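Local coordinates for protein iron superoxide dismutase (PDB 2GPC) that probably catalyses the dismutation of superoxide to dioxygen and hydrogen peroxide at a bound iron ion, as in other iron superoxide dismutases, at residues I72-F77 and A144-T149; W124-K129 and L156-V161. One frame throughout, in Å; residues are numbered along the deposited sequence.

In the fold
Contacts 1 and 2 meet around the iron of the superoxide dismutase fold, their centres about 9 Å apart. Contact 1 sets helix 63-80 against the loop between strands 135-142 and 153-160; contact 2 pairs strands 123-130 and 153-160 of the three-stranded antiparallel sheet. Each gives the metal one ligand, His-75 from contact 1 and Asp-160 from contact 2, while His-27 and His-164 complete the protein ligands and a water is bound as well. The two tryptophans of contact 2 join the two contacts: Trp-124 CZ2 lies 3.4 Å from Asn-74 CB, and Trp-126 CZ2 lies 3.3 Å from Pro-147 CD. Phe-77 CE2 approaches Leu-157 N at 3.4 Å.

Contact 1 (I72-F77 and A144-T149); sequences IFNHTF and AGCPLT. With FE2 (Fe (II) ion), chain C.
Asn-74, midway along a helical run, faces Cys-146 of the loop at 7.0 Å between CA atoms, where 144-146 are loop and 147-149 a short 3-10 segment. The Asn-74 amide reaches into the loop backbone. With CG beside its own backbone N (chi1 -66°), Asn-74 ND2 arrives 3.2 Å from Gly-145 O and donates a hydrogen bond that is far from straight (N-H...O 137°). ND2 lies above the Gly-145 carbonyl plane, and that oxygen is tilted out of the Asn-74 amide plane. A second, weak bond runs from Asn-74 ND2 to Ala-144 O at 3.4 Å. The other amide branch, Asn-74 OD1, lies 3.5 Å from Cys-146 SG and also meets the edge of the Phe-73 ring in its plane.

Phe-73, its ring swung anti to the backbone N (chi1 175°), reaches tip to tip toward Leu-148. Leu-148 CD1 sits over one face, displaced toward the rim and 3.7 Å from Phe-73 CE1, a CH-pi contact. Cys-146 SG approaches the same ring obliquely, 3.7 Å from Phe-73 CD2, as a sulfur-aromatic contact. Ile-54 and Ile-58 of helix 54-60 add to the apolar surroundings of Phe-73.

On another side of the helix, His-75 NE2 binds the iron at 2.1 Å, and its ND1 is hydrogen-bonded to Gln-71 O within the same helix. Gly-145 O also accepts a hydrogen bond from Thr-141 OG1. One proper and one weak bond grip ND2, which probably fixes the amide's orientation, with OD1 turned to the Cys-146 sulfur and the Phe-73 ring edge; the loop is thereby held to the helix that supplies His-75.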
ATOM      1  N   ILE A  72      10.184   7.607  -8.598  1.00 10.50           N
ATOM      2  CA  ILE A  72      11.208   8.636  -8.488  1.00 10.35           C
ATOM      3  C   ILE A  72      10.647  10.025  -8.812  1.00 10.37           C
ATOM      4  O   ILE A  72      10.865  10.980  -8.065  1.00 10.23           O
ATOM      5  CB  ILE A  72      12.421   8.283  -9.385  1.00 10.53           C
ATOM      6  CG1 ILE A  72      13.175   7.090  -8.779  1.00 10.77           C
ATOM      7  CG2 ILE A  72      13.363   9.470  -9.522  1.00 10.97           C
ATOM      8  CD1 ILE A  72      14.172   6.433  -9.718  1.00 11.99           C
ATOM      9  N   PHE A  73       9.938  10.138  -9.930  1.00 10.37           N
ATOM     10  CA  PHE A  73       9.301  11.404 -10.305  1.00 10.55           C
ATOM     11  C   PHE A  73       8.268  11.840  -9.256  1.00 10.73           C
ATOM     12  O   PHE A  73       8.276  13.001  -8.818  1.00 10.49           O
ATOM     13  CB  PHE A  73       8.651  11.276 -11.687  1.00 10.43           C
ATOM     14  CG  PHE A  73       7.869  12.485 -12.107  1.00 11.65           C
ATOM     15  CD1 PHE A  73       8.450  13.462 -12.917  1.00 13.35           C
ATOM     16  CD2 PHE A  73       6.564  12.661 -11.686  1.00 11.43           C
ATOM     17  CE1 PHE A  73       7.722  14.585 -13.303  1.00 13.65           C
ATOM     18  CE2 PHE A  73       5.837  13.765 -12.066  1.00 12.25           C
ATOM     19  CZ  PHE A  73       6.424  14.741 -12.882  1.00 12.38           C
ATOM     20  N   ASN A  74       7.400  10.915  -8.839  1.00 10.34           N
ATOM     21  CA  ASN A  74       6.301  11.253  -7.917  1.00 10.48           C
ATOM     22  C   ASN A  74       6.843  11.746  -6.568  1.00 10.49           C
ATOM     23  O   ASN A  74       6.311  12.689  -6.000  1.00 10.87           O
ATOM     24  CB  ASN A  74       5.360  10.058  -7.676  1.00 10.44           C
ATOM     25  CG  ASN A  74       4.592   9.636  -8.922  1.00 10.88           C
ATOM     26  OD1 ASN A  74       4.475  10.394  -9.867  1.00 10.51           O
ATOM     27  ND2 ASN A  74       4.058   8.408  -8.914  1.00  9.74           N
ATOM     28  N   HIS A  75       7.910  11.123  -6.075  1.00  9.97           N
ATOM     29  CA  HIS A  75       8.476  11.495  -4.776  1.00  9.90           C
ATOM     30  C   HIS A  75       9.124  12.867  -4.842  1.00 10.13           C
ATOM     31  O   HIS A  75       8.924  13.685  -3.958  1.00  9.76           O
ATOM     32  CB  HIS A  75       9.463  10.432  -4.260  1.00  9.72           C
ATOM     33  CG  HIS A  75       8.777   9.264  -3.639  1.00  9.62           C
ATOM     34  ND1 HIS A  75       8.221   8.253  -4.392  1.00  8.83           N
ATOM     35  CD2 HIS A  75       8.486   8.980  -2.349  1.00  9.95           C
ATOM     36  CE1 HIS A  75       7.635   7.385  -3.591  1.00  7.90           C
ATOM     37  NE2 HIS A  75       7.786   7.795  -2.345  1.00  9.58           N
ATOM     38  N   THR A  76       9.874  13.132  -5.904  1.00 10.49           N
ATOM     39  CA  THR A  76      10.477  14.459  -6.081  1.00 10.25           C
ATOM     40  C   THR A  76       9.395  15.535  -6.142  1.00 10.60           C
ATOM     41  O   THR A  76       9.514  16.576  -5.499  1.00 10.39           O
ATOM     42  CB  THR A  76      11.401  14.496  -7.317  1.00 10.62           C
ATOM     43  OG1 THR A  76      12.602  13.760  -7.042  1.00  9.88           O
ATOM     44  CG2 THR A  76      11.908  15.919  -7.589  1.00 10.23           C
ATOM     45  N   PHE A  77       8.325  15.270  -6.883  1.00 10.60           N
ATOM     46  CA  PHE A  77       7.207  16.211  -6.988  1.00 11.00           C
ATOM     47  C   PHE A  77       6.501  16.415  -5.647  1.00 10.53           C
ATOM     48  O   PHE A  77       5.996  17.497  -5.354  1.00 10.15           O
ATOM     49  CB  PHE A  77       6.208  15.738  -8.047  1.00 11.20           C
ATOM     50  CG  PHE A  77       5.359  16.831  -8.593  1.00 13.46           C
ATOM     51  CD1 PHE A  77       5.732  17.513  -9.744  1.00 16.02           C
ATOM     52  CD2 PHE A  77       4.192  17.206  -7.943  1.00 14.93           C
ATOM     53  CE1 PHE A  77       4.943  18.560 -10.239  1.00 16.43           C
ATOM     54  CE2 PHE A  77       3.405  18.245  -8.430  1.00 15.29           C
ATOM     55  CZ  PHE A  77       3.782  18.925  -9.570  1.00 15.42           C
ATOM     56  N   ALA A 144       2.227   3.224  -8.443  1.00 10.51           N
ATOM     57  CA  ALA A 144       3.208   4.158  -9.003  1.00 10.98           C
ATOM     58  C   ALA A 144       2.622   4.988 -10.137  1.00 11.12           C
ATOM     59  O   ALA A 144       3.342   5.726 -10.792  1.00 11.42           O
ATOM     60  CB  ALA A 144       4.448   3.403  -9.487  1.00 11.05           C
ATOM     61  N   GLY A 145       1.310   4.872 -10.352  1.00 11.45           N
ATOM     62  CA  GLY A 145       0.602   5.661 -11.333  1.00 11.32           C
ATOM     63  C   GLY A 145       1.078   7.103 -11.327  1.00 11.36           C
ATOM     64  O   GLY A 145       1.266   7.722 -10.270  1.00 10.89           O
ATOM     65  N   CYS A 146       1.269   7.628 -12.528  1.00 11.81           N
ATOM     66  CA  CYS A 146       1.840   8.945 -12.730  1.00 12.31           C
ATOM     67  C   CYS A 146       1.036   9.700 -13.801  1.00 12.82           C
ATOM     68  O   CYS A 146       0.788   9.149 -14.864  1.00 13.22           O
ATOM     69  CB  CYS A 146       3.288   8.791 -13.169  1.00 12.10           C
ATOM     70  SG  CYS A 146       4.182  10.355 -13.321  1.00 12.86           S
ATOM     71  N   PRO A 147       0.635  10.944 -13.529  1.00 13.61           N
ATOM     72  CA  PRO A 147      -0.137  11.737 -14.500  1.00 13.96           C
ATOM     73  C   PRO A 147       0.559  11.903 -15.847  1.00 13.91           C
ATOM     74  O   PRO A 147      -0.160  12.064 -16.819  1.00 13.42           O
ATOM     75  CB  PRO A 147      -0.296  13.108 -13.817  1.00 13.96           C
ATOM     76  CG  PRO A 147      -0.021  12.867 -12.382  1.00 14.65           C
ATOM     77  CD  PRO A 147       0.872  11.689 -12.279  1.00 13.52           C
ATOM     78  N   LEU A 148       1.893  11.839 -15.911  1.00 13.97           N
ATOM     79  CA  LEU A 148       2.613  11.924 -17.193  1.00 14.37           C
ATOM     80  C   LEU A 148       2.174  10.902 -18.266  1.00 13.71           C
ATOM     81  O   LEU A 148       2.409  11.126 -19.453  1.00 13.52           O
ATOM     82  CB  LEU A 148       4.134  11.830 -16.989  1.00 14.98           C
ATOM     83  CG  LEU A 148       4.783  12.905 -16.100  1.00 17.38           C
ATOM     84  CD1 LEU A 148       6.287  12.916 -16.296  1.00 19.00           C
ATOM     85  CD2 LEU A 148       4.202  14.290 -16.326  1.00 19.26           C
ATOM     86  N   THR A 149       1.546   9.794 -17.874  1.00 13.03           N
ATOM     87  CA  THR A 149       1.026   8.840 -18.871  1.00 12.83           C
ATOM     88  C   THR A 149      -0.249   9.350 -19.550  1.00 13.30           C
ATOM     89  O   THR A 149      -0.692   8.775 -20.539  1.00 13.40           O
ATOM     90  CB  THR A 149       0.764   7.431 -18.262  1.00 12.80           C
ATOM     91  OG1 THR A 149      -0.168   7.520 -17.176  1.00 10.70           O
ATOM     92  CG2 THR A 149       2.033   6.844 -17.647  1.00 12.86           C
TER
HETATM   93 FE   FE2 C 195       6.447   7.325  -0.792  1.00 10.61          FE
HETATM   94  O   HOH W   1       5.119   6.304  -2.322  1.00  9.46           O

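Contact 2 (W124-K129 and L156-V161); sequences WAWLVK and LLTCDV. With FE2 (Fe (II) ion), chain C.
Trp-124 CG beside its backbone N (chi1 -63°) and Asp-160 CG anti to its own (chi1 -170°) bring indole and carboxylate together on one side of the sheet. Their planes, 13° apart, stack, with OD1 over one face toward the ring's rim and Asp-160 CB 3.4 Å from Trp-124 CZ3. The strands run antiparallel, their axes 4.7 Å apart, and Trp-124, Trp-126, Thr-158 and Asp-160 share a sheet face.

Thr-158 lies alongside Trp-126, its CB 3.5 Å from the centroid of the six-membered ring in a CH-pi contact. Thr-158 OG1 is over the middle of the Trp-126 indole and donates to Ala-125 O at 3.1 Å, from above the carbonyl plane. The same Thr-158 OG1 lies 3.4 Å from Trp-124 CE3, which puts the hydroxyl between the two tryptophans. Cys-159 N donates to the same Ala-125 O at 3.0 Å, leaving that oxygen gripped by two donors. At the other end, Leu-156 N and Leu-157 N both reach Leu-127 O, a classic beta bulge, and Leu-156 CD1 packs 4.0 Å from Leu-127 CG.

Trp-124 NE1 is held by Gln-71 and Trp-126 NE1 by Thr-141. The carboxylate divides its labour: Asp-160 OD2 binds the iron at 2.0 Å, while OD1 accepts from Trp-162 N and, weakly, from the iron-bound water, an arrangement that probably fixes the rotation of the group.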
ATOM      1  N   TRP A 124      -1.563   7.974  -4.609  1.00 10.27           N
ATOM      2  CA  TRP A 124      -1.151   9.379  -4.738  1.00 10.16           C
ATOM      3  C   TRP A 124      -2.397  10.209  -5.035  1.00 10.41           C
ATOM      4  O   TRP A 124      -3.201   9.848  -5.899  1.00  9.91           O
ATOM      5  CB  TRP A 124      -0.181   9.553  -5.912  1.00 10.17           C
ATOM      6  CG  TRP A 124       1.111   8.825  -5.799  1.00 10.39           C
ATOM      7  CD1 TRP A 124       1.392   7.575  -6.241  1.00 10.79           C
ATOM      8  CD2 TRP A 124       2.310   9.316  -5.193  1.00 10.59           C
ATOM      9  NE1 TRP A 124       2.691   7.248  -5.941  1.00 10.49           N
ATOM     10  CE2 TRP A 124       3.278   8.302  -5.296  1.00 10.32           C
ATOM     11  CE3 TRP A 124       2.666  10.524  -4.577  1.00 11.02           C
ATOM     12  CZ2 TRP A 124       4.578   8.447  -4.807  1.00 10.49           C
ATOM     13  CZ3 TRP A 124       3.954  10.668  -4.092  1.00 11.27           C
ATOM     14  CH2 TRP A 124       4.895   9.629  -4.208  1.00 10.66           C
ATOM     15  N   ALA A 125      -2.565  11.310  -4.317  1.00 10.06           N
ATOM     16  CA  ALA A 125      -3.640  12.244  -4.579  1.00 10.24           C
ATOM     17  C   ALA A 125      -3.014  13.431  -5.309  1.00 10.50           C
ATOM     18  O   ALA A 125      -1.963  13.902  -4.898  1.00 10.59           O
ATOM     19  CB  ALA A 125      -4.290  12.684  -3.280  1.00 10.12           C
ATOM     20  N   TRP A 126      -3.647  13.875  -6.394  1.00 10.91           N
ATOM     21  CA  TRP A 126      -3.137  14.973  -7.231  1.00 10.87           C
ATOM     22  C   TRP A 126      -4.135  16.105  -7.423  1.00 11.14           C
ATOM     23  O   TRP A 126      -5.356  15.891  -7.447  1.00 11.28           O
ATOM     24  CB  TRP A 126      -2.762  14.477  -8.642  1.00 10.76           C
ATOM     25  CG  TRP A 126      -1.719  13.410  -8.687  1.00 11.52           C
ATOM     26  CD1 TRP A 126      -1.919  12.073  -8.532  1.00 12.12           C
ATOM     27  CD2 TRP A 126      -0.312  13.579  -8.915  1.00 11.15           C
ATOM     28  NE1 TRP A 126      -0.726  11.403  -8.631  1.00 12.33           N
ATOM     29  CE2 TRP A 126       0.273  12.303  -8.878  1.00 10.38           C
ATOM     30  CE3 TRP A 126       0.516  14.684  -9.152  1.00 11.63           C
ATOM     31  CZ2 TRP A 126       1.643  12.098  -9.048  1.00 10.97           C
ATOM     32  CZ3 TRP A 126       1.880  14.473  -9.336  1.00 11.49           C
ATOM     33  CH2 TRP A 126       2.424  13.195  -9.274  1.00 10.47           C
ATOM     34  N   LEU A 127      -3.592  17.318  -7.563  1.00 10.96           N
ATOM     35  CA  LEU A 127      -4.249  18.407  -8.262  1.00 11.35           C
ATOM     36  C   LEU A 127      -3.545  18.504  -9.606  1.00 11.70           C
ATOM     37  O   LEU A 127      -2.314  18.539  -9.660  1.00 12.06           O
ATOM     38  CB  LEU A 127      -4.092  19.730  -7.504  1.00 11.28           C
ATOM     39  CG  LEU A 127      -4.681  20.981  -8.172  1.00 11.88           C
ATOM     40  CD1 LEU A 127      -6.198  20.848  -8.347  1.00 11.75           C
ATOM     41  CD2 LEU A 127      -4.328  22.230  -7.376  1.00 12.80           C
ATOM     42  N   VAL A 128      -4.321  18.536 -10.685  1.00 11.95           N
ATOM     43  CA  VAL A 128      -3.786  18.677 -12.035  1.00 12.25           C
ATOM     44  C   VAL A 128      -4.549  19.765 -12.785  1.00 12.30           C
ATOM     45  O   VAL A 128      -5.659  20.126 -12.410  1.00 11.58           O
ATOM     46  CB  VAL A 128      -3.874  17.345 -12.857  1.00 12.09           C
ATOM     47  CG1 VAL A 128      -3.055  16.224 -12.198  1.00 12.29           C
ATOM     48  CG2 VAL A 128      -5.312  16.914 -13.072  1.00 12.52           C
ATOM     49  N   LYS A 129      -3.943  20.278 -13.843  1.00 12.77           N
ATOM     50  CA  LYS A 129      -4.625  21.126 -14.802  1.00 13.26           C
ATOM     51  C   LYS A 129      -4.781  20.302 -16.067  1.00 13.64           C
ATOM     52  O   LYS A 129      -3.790  19.824 -16.618  1.00 13.45           O
ATOM     53  CB  LYS A 129      -3.798  22.387 -15.074  1.00 13.54           C
ATOM     54  CG  LYS A 129      -4.380  23.330 -16.135  1.00 14.87           C
ATOM     55  CD  LYS A 129      -3.644  24.673 -16.073  1.00 17.33           C
ATOM     56  CE  LYS A 129      -4.365  25.807 -16.745  1.00 19.49           C
ATOM     57  NZ  LYS A 129      -3.556  27.074 -16.591  1.00 21.25           N
ATOM     58  N   LEU A 156       0.189  19.641 -10.679  1.00 13.67           N
ATOM     59  CA  LEU A 156       0.364  20.854  -9.882  1.00 13.24           C
ATOM     60  C   LEU A 156       0.779  20.579  -8.435  1.00 12.39           C
ATOM     61  O   LEU A 156       1.544  21.348  -7.852  1.00 12.76           O
ATOM     62  CB  LEU A 156      -0.927  21.668  -9.881  1.00 13.28           C
ATOM     63  CG  LEU A 156      -1.496  22.090 -11.242  1.00 14.02           C
ATOM     64  CD1 LEU A 156      -2.692  23.005 -11.014  1.00 13.58           C
ATOM     65  CD2 LEU A 156      -0.475  22.756 -12.123  1.00 14.63           C
ATOM     66  N   LEU A 157       0.273  19.489  -7.868  1.00 11.77           N
ATOM     67  CA  LEU A 157       0.452  19.168  -6.459  1.00 11.70           C
ATOM     68  C   LEU A 157       0.234  17.674  -6.269  1.00 10.67           C
ATOM     69  O   LEU A 157      -0.637  17.107  -6.905  1.00 10.62           O
ATOM     70  CB  LEU A 157      -0.599  19.920  -5.623  1.00 12.29           C
ATOM     71  CG  LEU A 157      -0.557  19.876  -4.104  1.00 14.29           C
ATOM     72  CD1 LEU A 157       0.615  20.696  -3.579  1.00 15.78           C
ATOM     73  CD2 LEU A 157      -1.870  20.405  -3.515  1.00 15.75           C
ATOM     74  N   THR A 158       1.012  17.039  -5.401  1.00  9.97           N
ATOM     75  CA  THR A 158       0.703  15.669  -4.990  1.00 10.46           C
ATOM     76  C   THR A 158       0.948  15.441  -3.504  1.00 10.24           C
ATOM     77  O   THR A 158       1.782  16.106  -2.885  1.00 11.01           O
ATOM     78  CB  THR A 158       1.471  14.628  -5.835  1.00 10.37           C
ATOM     79  OG1 THR A 158       0.953  13.301  -5.588  1.00 10.92           O
ATOM     80  CG2 THR A 158       2.957  14.570  -5.451  1.00 10.17           C
ATOM     81  N   CYS A 159       0.195  14.486  -2.969  1.00 10.58           N
ATOM     82  CA  CYS A 159       0.324  14.000  -1.609  1.00 10.55           C
ATOM     83  C   CYS A 159       0.403  12.486  -1.662  1.00 10.71           C
ATOM     84  O   CYS A 159      -0.547  11.825  -2.080  1.00 10.20           O
ATOM     85  CB  CYS A 159      -0.894  14.398  -0.778  1.00 11.15           C
ATOM     86  SG  CYS A 159      -0.832  13.808   0.927  1.00 12.35           S
ATOM     87  N   ASP A 160       1.544  11.954  -1.252  1.00 10.49           N
ATOM     88  CA  ASP A 160       1.785  10.521  -1.173  1.00 10.48           C
ATOM     89  C   ASP A 160       0.894   9.942  -0.090  1.00 10.32           C
ATOM     90  O   ASP A 160       0.936  10.408   1.041  1.00 10.09           O
ATOM     91  CB  ASP A 160       3.249  10.306  -0.781  1.00 10.43           C
ATOM     92  CG  ASP A 160       3.712   8.869  -0.902  1.00 10.90           C
ATOM     93  OD1 ASP A 160       2.917   7.951  -1.261  1.00  9.79           O
ATOM     94  OD2 ASP A 160       4.906   8.574  -0.644  1.00  8.72           O
ATOM     95  N   VAL A 161       0.092   8.938  -0.428  1.00 10.19           N
ATOM     96  CA  VAL A 161      -0.720   8.250   0.578  1.00 10.29           C
ATOM     97  C   VAL A 161      -0.388   6.755   0.687  1.00 10.27           C
ATOM     98  O   VAL A 161      -1.143   5.991   1.299  1.00 10.81           O
ATOM     99  CB  VAL A 161      -2.256   8.495   0.401  1.00 10.14           C
ATOM    100  CG1 VAL A 161      -2.589   9.974   0.556  1.00 10.29           C
ATOM    101  CG2 VAL A 161      -2.787   7.944  -0.931  1.00 10.71           C
TER
HETATM  102 FE   FE2 C 195       6.447   7.325  -0.792  1.00 10.61          FE
HETATM  103  O   HOH W   1       5.119   6.304  -2.322  1.00  9.46           O